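Long-range contact in encapsidation protein (Lactococcus phage asccphi28, PDB 7JQP), which probably uses ATP binding and hydrolysis by an ASCE-type P-loop fold to drive viral DNA into the phage capsid as part of a ring-shaped packaging motor: residues 203-211 and 256-264. Sequence-based numbering, arbitrary orientation.
Sequences YYLTHEDIK and FENIRTPYF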
ATOM      1  N   TYR A 203     -26.373 -25.087 -11.922  1.00 36.22           N
ATOM      2  CA  TYR A 203     -25.935 -26.413 -11.525  1.00 35.10           C
ATOM      3  C   TYR A 203     -26.073 -26.586 -10.018  1.00 28.02           C
ATOM      4  O   TYR A 203     -25.586 -25.756  -9.244  1.00 28.30           O
ATOM      5  CB  TYR A 203     -24.485 -26.669 -11.935  1.00 32.71           C
ATOM      6  CG  TYR A 203     -24.061 -28.073 -11.592  1.00 33.81           C
ATOM      7  CD1 TYR A 203     -24.607 -29.149 -12.276  1.00 47.23           C
ATOM      8  CD2 TYR A 203     -23.151 -28.333 -10.577  1.00 34.79           C
ATOM      9  CE1 TYR A 203     -24.253 -30.440 -11.977  1.00 53.54           C
ATOM     10  CE2 TYR A 203     -22.787 -29.631 -10.269  1.00 40.34           C
ATOM     11  CZ  TYR A 203     -23.343 -30.680 -10.974  1.00 51.90           C
ATOM     12  OH  TYR A 203     -22.994 -31.977 -10.680  1.00 61.94           O
ATOM     13  N   TYR A 204     -26.731 -27.669  -9.614  1.00 37.78           N
ATOM     14  CA  TYR A 204     -26.838 -28.077  -8.217  1.00 37.99           C
ATOM     15  C   TYR A 204     -25.897 -29.254  -7.997  1.00 42.05           C
ATOM     16  O   TYR A 204     -26.008 -30.273  -8.686  1.00 41.94           O
ATOM     17  CB  TYR A 204     -28.282 -28.453  -7.888  1.00 34.92           C
ATOM     18  CG  TYR A 204     -28.493 -29.059  -6.522  1.00 28.15           C
ATOM     19  CD1 TYR A 204     -28.551 -28.265  -5.386  1.00 28.21           C
ATOM     20  CD2 TYR A 204     -28.647 -30.430  -6.372  1.00 41.30           C
ATOM     21  CE1 TYR A 204     -28.752 -28.819  -4.137  1.00 29.64           C
ATOM     22  CE2 TYR A 204     -28.845 -30.993  -5.130  1.00 51.43           C
ATOM     23  CZ  TYR A 204     -28.896 -30.186  -4.016  1.00 37.24           C
ATOM     24  OH  TYR A 204     -29.097 -30.752  -2.779  1.00 43.00           O
ATOM     25  N   LEU A 205     -24.962 -29.108  -7.063  1.00 48.12           N
ATOM     26  CA  LEU A 205     -23.949 -30.134  -6.845  1.00 44.41           C
ATOM     27  C   LEU A 205     -24.500 -31.229  -5.942  1.00 43.39           C
ATOM     28  O   LEU A 205     -24.974 -30.959  -4.836  1.00 44.32           O
ATOM     29  CB  LEU A 205     -22.688 -29.515  -6.240  1.00 42.86           C
ATOM     30  CG  LEU A 205     -21.546 -30.462  -5.874  1.00 47.92           C
ATOM     31  CD1 LEU A 205     -21.015 -31.153  -7.114  1.00 46.28           C
ATOM     32  CD2 LEU A 205     -20.418 -29.699  -5.185  1.00 44.96           C
ATOM     33  N   THR A 206     -24.437 -32.468  -6.421  1.00 50.92           N
ATOM     34  CA  THR A 206     -24.941 -33.625  -5.697  1.00 65.17           C
ATOM     35  C   THR A 206     -23.912 -34.744  -5.779  1.00 67.41           C
ATOM     36  O   THR A 206     -23.173 -34.858  -6.760  1.00 58.97           O
ATOM     37  CB  THR A 206     -26.297 -34.092  -6.255  1.00 80.15           C
ATOM     38  OG1 THR A 206     -26.690 -35.313  -5.616  1.00 73.50           O
ATOM     39  CG2 THR A 206     -26.224 -34.306  -7.758  1.00101.36           C
ATOM     40  N   HIS A 207     -23.860 -35.559  -4.723  1.00 66.05           N
ATOM     41  CA  HIS A 207     -22.875 -36.634  -4.667  1.00 50.98           C
ATOM     42  C   HIS A 207     -23.048 -37.632  -5.805  1.00 57.56           C
ATOM     43  O   HIS A 207     -22.062 -38.222  -6.263  1.00 55.54           O
ATOM     44  CB  HIS A 207     -22.959 -37.350  -3.321  1.00 46.15           C
ATOM     45  CG  HIS A 207     -22.239 -36.642  -2.217  1.00 53.31           C
ATOM     46  ND1 HIS A 207     -20.868 -36.504  -2.194  1.00 62.60           N
ATOM     47  CD2 HIS A 207     -22.698 -36.032  -1.098  1.00 49.87           C
ATOM     48  CE1 HIS A 207     -20.512 -35.841  -1.108  1.00 63.81           C
ATOM     49  NE2 HIS A 207     -21.604 -35.542  -0.427  1.00 54.52           N
ATOM     50  N   GLU A 208     -24.285 -37.851  -6.260  1.00 70.40           N
ATOM     51  CA  GLU A 208     -24.510 -38.805  -7.342  1.00 67.98           C
ATOM     52  C   GLU A 208     -23.824 -38.337  -8.621  1.00 60.09           C
ATOM     53  O   GLU A 208     -23.279 -39.146  -9.382  1.00 55.26           O
ATOM     54  CB  GLU A 208     -26.011 -38.993  -7.586  1.00 74.36           C
ATOM     55  CG  GLU A 208     -26.846 -39.513  -6.402  1.00 75.31           C
ATOM     56  CD  GLU A 208     -26.841 -38.584  -5.196  1.00 94.38           C
ATOM     57  OE1 GLU A 208     -26.454 -37.405  -5.350  1.00108.14           O
ATOM     58  OE2 GLU A 208     -27.198 -39.038  -4.090  1.00 90.05           O
ATOM     59  N   ASP A 209     -23.845 -37.024  -8.871  1.00 54.45           N
ATOM     60  CA  ASP A 209     -23.172 -36.479 -10.044  1.00 51.45           C
ATOM     61  C   ASP A 209     -21.667 -36.696  -9.966  1.00 50.46           C
ATOM     62  O   ASP A 209     -21.022 -37.001 -10.976  1.00 61.45           O
ATOM     63  CB  ASP A 209     -23.483 -34.988 -10.180  1.00 52.91           C
ATOM     64  CG  ASP A 209     -24.820 -34.726 -10.844  1.00 64.09           C
ATOM     65  OD1 ASP A 209     -25.521 -35.700 -11.192  1.00 83.22           O
ATOM     66  OD2 ASP A 209     -25.168 -33.540 -11.023  1.00 64.31           O
ATOM     67  N   ILE A 210     -21.088 -36.539  -8.774  1.00 52.90           N
ATOM     68  CA  ILE A 210     -19.645 -36.700  -8.632  1.00 58.12           C
ATOM     69  C   ILE A 210     -19.234 -38.125  -8.978  1.00 60.57           C
ATOM     70  O   ILE A 210     -18.221 -38.348  -9.651  1.00 62.95           O
ATOM     71  CB  ILE A 210     -19.200 -36.309  -7.209  1.00 55.56           C
ATOM     72  CG1 ILE A 210     -19.598 -34.860  -6.913  1.00 50.84           C
ATOM     73  CG2 ILE A 210     -17.697 -36.503  -7.049  1.00 54.68           C
ATOM     74  CD1 ILE A 210     -19.227 -34.387  -5.523  1.00 48.56           C
ATOM     75  N   LYS A 211     -20.010 -39.113  -8.525  1.00 62.03           N
ATOM     76  CA  LYS A 211     -19.684 -40.501  -8.834  1.00 61.95           C
ATOM     77  C   LYS A 211     -19.692 -40.741 -10.339  1.00 61.80           C
ATOM     78  O   LYS A 211     -18.835 -41.461 -10.866  1.00 70.79           O
ATOM     79  CB  LYS A 211     -20.660 -41.443  -8.131  1.00 43.97           C
ATOM     80  N   PHE A 256     -14.187 -32.543  -2.281  1.00 61.07           N
ATOM     81  CA  PHE A 256     -15.616 -32.721  -2.056  1.00 59.63           C
ATOM     82  C   PHE A 256     -15.916 -33.031  -0.594  1.00 54.30           C
ATOM     83  O   PHE A 256     -16.890 -33.722  -0.284  1.00 42.42           O
ATOM     84  CB  PHE A 256     -16.159 -33.828  -2.958  1.00 56.84           C
ATOM     85  CG  PHE A 256     -15.919 -33.589  -4.419  1.00 51.33           C
ATOM     86  CD1 PHE A 256     -16.256 -32.377  -4.999  1.00 50.40           C
ATOM     87  CD2 PHE A 256     -15.349 -34.570  -5.212  1.00 45.11           C
ATOM     88  CE1 PHE A 256     -16.036 -32.152  -6.344  1.00 57.11           C
ATOM     89  CE2 PHE A 256     -15.124 -34.350  -6.557  1.00 48.68           C
ATOM     90  CZ  PHE A 256     -15.468 -33.139  -7.124  1.00 56.47           C
ATOM     91  N   GLU A 257     -15.082 -32.523   0.314  1.00 60.21           N
ATOM     92  CA  GLU A 257     -15.276 -32.788   1.737  1.00 68.14           C
ATOM     93  C   GLU A 257     -16.674 -32.379   2.183  1.00 66.41           C
ATOM     94  O   GLU A 257     -17.380 -33.156   2.835  1.00 61.54           O
ATOM     95  CB  GLU A 257     -14.197 -32.059   2.537  1.00 63.50           C
ATOM     96  CG  GLU A 257     -14.281 -32.230   4.040  1.00 65.19           C
ATOM     97  CD  GLU A 257     -13.145 -31.528   4.761  1.00 78.27           C
ATOM     98  OE1 GLU A 257     -12.671 -30.489   4.255  1.00 79.64           O
ATOM     99  OE2 GLU A 257     -12.722 -32.020   5.828  1.00 86.38           O
ATOM    100  N   ASN A 258     -17.105 -31.174   1.811  1.00 71.28           N
ATOM    101  CA  ASN A 258     -18.448 -30.691   2.117  1.00 61.38           C
ATOM    102  C   ASN A 258     -19.013 -30.005   0.884  1.00 57.29           C
ATOM    103  O   ASN A 258     -18.418 -29.042   0.390  1.00 61.05           O
ATOM    104  CB  ASN A 258     -18.440 -29.703   3.288  1.00 59.82           C
ATOM    105  CG  ASN A 258     -19.831 -29.429   3.829  1.00 57.80           C
ATOM    106  OD1 ASN A 258     -20.827 -29.871   3.258  1.00 67.72           O
ATOM    107  ND2 ASN A 258     -19.908 -28.652   4.904  1.00 43.54           N
ATOM    108  N   ILE A 259     -20.157 -30.486   0.393  1.00 43.94           N
ATOM    109  CA  ILE A 259     -20.803 -29.868  -0.758  1.00 43.50           C
ATOM    110  C   ILE A 259     -21.929 -28.925  -0.336  1.00 54.02           C
ATOM    111  O   ILE A 259     -22.657 -28.414  -1.193  1.00 58.10           O
ATOM    112  CB  ILE A 259     -21.324 -30.918  -1.755  1.00 40.60           C
ATOM    113  CG1 ILE A 259     -22.473 -31.737  -1.165  1.00 50.46           C
ATOM    114  CG2 ILE A 259     -20.195 -31.852  -2.192  1.00 52.84           C
ATOM    115  CD1 ILE A 259     -23.119 -32.687  -2.167  1.00 50.65           C
ATOM    116  N   ARG A 260     -22.091 -28.686   0.966  1.00 53.39           N
ATOM    117  CA  ARG A 260     -23.044 -27.694   1.468  1.00 48.52           C
ATOM    118  C   ARG A 260     -24.448 -27.956   0.925  1.00 46.71           C
ATOM    119  O   ARG A 260     -25.097 -27.082   0.348  1.00 42.87           O
ATOM    120  CB  ARG A 260     -22.571 -26.275   1.142  1.00 50.14           C
ATOM    121  CG  ARG A 260     -21.365 -25.813   1.960  1.00 56.79           C
ATOM    122  CD  ARG A 260     -21.805 -25.159   3.277  1.00 67.88           C
ATOM    123  NE  ARG A 260     -22.545 -23.920   3.024  1.00 70.06           N
ATOM    124  CZ  ARG A 260     -23.249 -23.248   3.933  1.00 66.77           C
ATOM    125  NH1 ARG A 260     -23.330 -23.683   5.184  1.00 51.07           N
ATOM    126  NH2 ARG A 260     -23.876 -22.133   3.583  1.00 54.31           N
ATOM    127  N   THR A 261     -24.916 -29.183   1.122  1.00 49.75           N
ATOM    128  CA  THR A 261     -26.253 -29.554   0.681  1.00 59.50           C
ATOM    129  C   THR A 261     -27.289 -28.749   1.458  1.00 53.96           C
ATOM    130  O   THR A 261     -27.159 -28.594   2.680  1.00 55.10           O
ATOM    131  CB  THR A 261     -26.479 -31.052   0.913  1.00 55.36           C
ATOM    132  OG1 THR A 261     -25.328 -31.795   0.486  1.00 72.63           O
ATOM    133  CG2 THR A 261     -27.696 -31.546   0.151  1.00 56.01           C
ATOM    134  N   PRO A 262     -28.328 -28.220   0.807  1.00 45.95           N
ATOM    135  CA  PRO A 262     -29.341 -27.460   1.540  1.00 36.22           C
ATOM    136  C   PRO A 262     -30.429 -28.353   2.127  1.00 36.21           C
ATOM    137  O   PRO A 262     -30.647 -29.481   1.687  1.00 45.00           O
ATOM    138  CB  PRO A 262     -29.946 -26.531   0.468  1.00 44.54           C
ATOM    139  CG  PRO A 262     -29.084 -26.678  -0.754  1.00 36.73           C
ATOM    140  CD  PRO A 262     -28.472 -28.046  -0.652  1.00 53.36           C
ATOM    141  N   TYR A 263     -31.105 -27.822   3.152  1.00 41.95           N
ATOM    142  CA  TYR A 263     -32.247 -28.516   3.744  1.00 49.16           C
ATOM    143  C   TYR A 263     -33.499 -28.210   2.923  1.00 43.74           C
ATOM    144  O   TYR A 263     -33.708 -27.073   2.490  1.00 45.09           O
ATOM    145  CB  TYR A 263     -32.476 -28.130   5.219  1.00 44.83           C
ATOM    146  CG  TYR A 263     -31.326 -28.489   6.145  1.00 41.00           C
ATOM    147  CD1 TYR A 263     -30.952 -29.812   6.333  1.00 47.67           C
ATOM    148  CD2 TYR A 263     -30.672 -27.516   6.893  1.00 36.69           C
ATOM    149  CE1 TYR A 263     -29.908 -30.152   7.174  1.00 52.68           C
ATOM    150  CE2 TYR A 263     -29.638 -27.849   7.755  1.00 46.84           C
ATOM    151  CZ  TYR A 263     -29.264 -29.170   7.893  1.00 44.29           C
ATOM    152  OH  TYR A 263     -28.238 -29.510   8.746  1.00 52.24           O
ATOM    153  N   PHE A 264     -34.348 -29.221   2.725  1.00 40.23           N
ATOM    154  CA  PHE A 264     -35.528 -29.086   1.875  1.00 35.67           C
ATOM    155  C   PHE A 264     -36.782 -29.541   2.612  1.00 41.52           C
ATOM    156  O   PHE A 264     -36.805 -30.633   3.188  1.00 37.74           O
ATOM    157  CB  PHE A 264     -35.356 -29.904   0.585  1.00 45.94           C
ATOM    158  CG  PHE A 264     -34.175 -29.486  -0.255  1.00 33.69           C
ATOM    159  CD1 PHE A 264     -34.261 -28.399  -1.109  1.00 27.72           C
ATOM    160  CD2 PHE A 264     -32.985 -30.192  -0.199  1.00 39.72           C
ATOM    161  CE1 PHE A 264     -33.180 -28.021  -1.882  1.00 34.81           C
ATOM    162  CE2 PHE A 264     -31.900 -29.820  -0.971  1.00 43.72           C
ATOM    163  CZ  PHE A 264     -31.998 -28.732  -1.812  1.00 47.46           C
TER
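Tyr204 meets Thr261, Pro262 and Phe264 where the loop 256-264, which follows helix 246-252 and leads to the six-stranded sheet, packs against 203-211 of the ASCE-type P-loop ATPase fold, running along the turn before helix 207-212 and its first turn. With CG anti to the backbone N (chi1 173°), the Tyr204 ring reaches out to the loop. Pro262 CD lies at the edge of this ring, in its plane, 3.6 Å from Tyr204 CE1. The phenol oxygen is set against carbon: Tyr204 OH approaches the edge of the Phe264 ring at CE2 (3.5 Å) and the methyl CG2 of Thr261. Pro352 and Leu356 of helix 352-365 also touch Tyr204, so the C-terminal helix joins this end of the contact.

CB of Leu205 is directed toward 256-264, and its CD2 packs 3.7 Å from Ile259 CG2. The Leu205 carbonyl is bound by the side-chain amide of Asn193, which also makes a weak hydrogen bond to Ile259 O; one amide thus bridges both backbones, one side weakly, in a contact that has no direct hydrogen bond across it. At His207, which follows the N-cap residue Thr206, the approach is over a face: Ile259 CD1 stands 3.8 Å from the imidazole centroid, a CH-pi contact. CG2 of Ile259 packs chiefly on Leu205, and the extended arm (chi2 174°) carries CD1 to the imidazole.

One turn into the helix, Ile210 faces Phe256, whose side chain touches the presumed Walker A loop, while Phe224 of strand 221-225 also packs on the isoleucine. Both branches of Ile210 touch the phenyl ring: CG2 comes within 3.4 Å of Phe256 CE2, and CD1 sits over one face, 3.7 Å from the ring centroid and 17° off the normal.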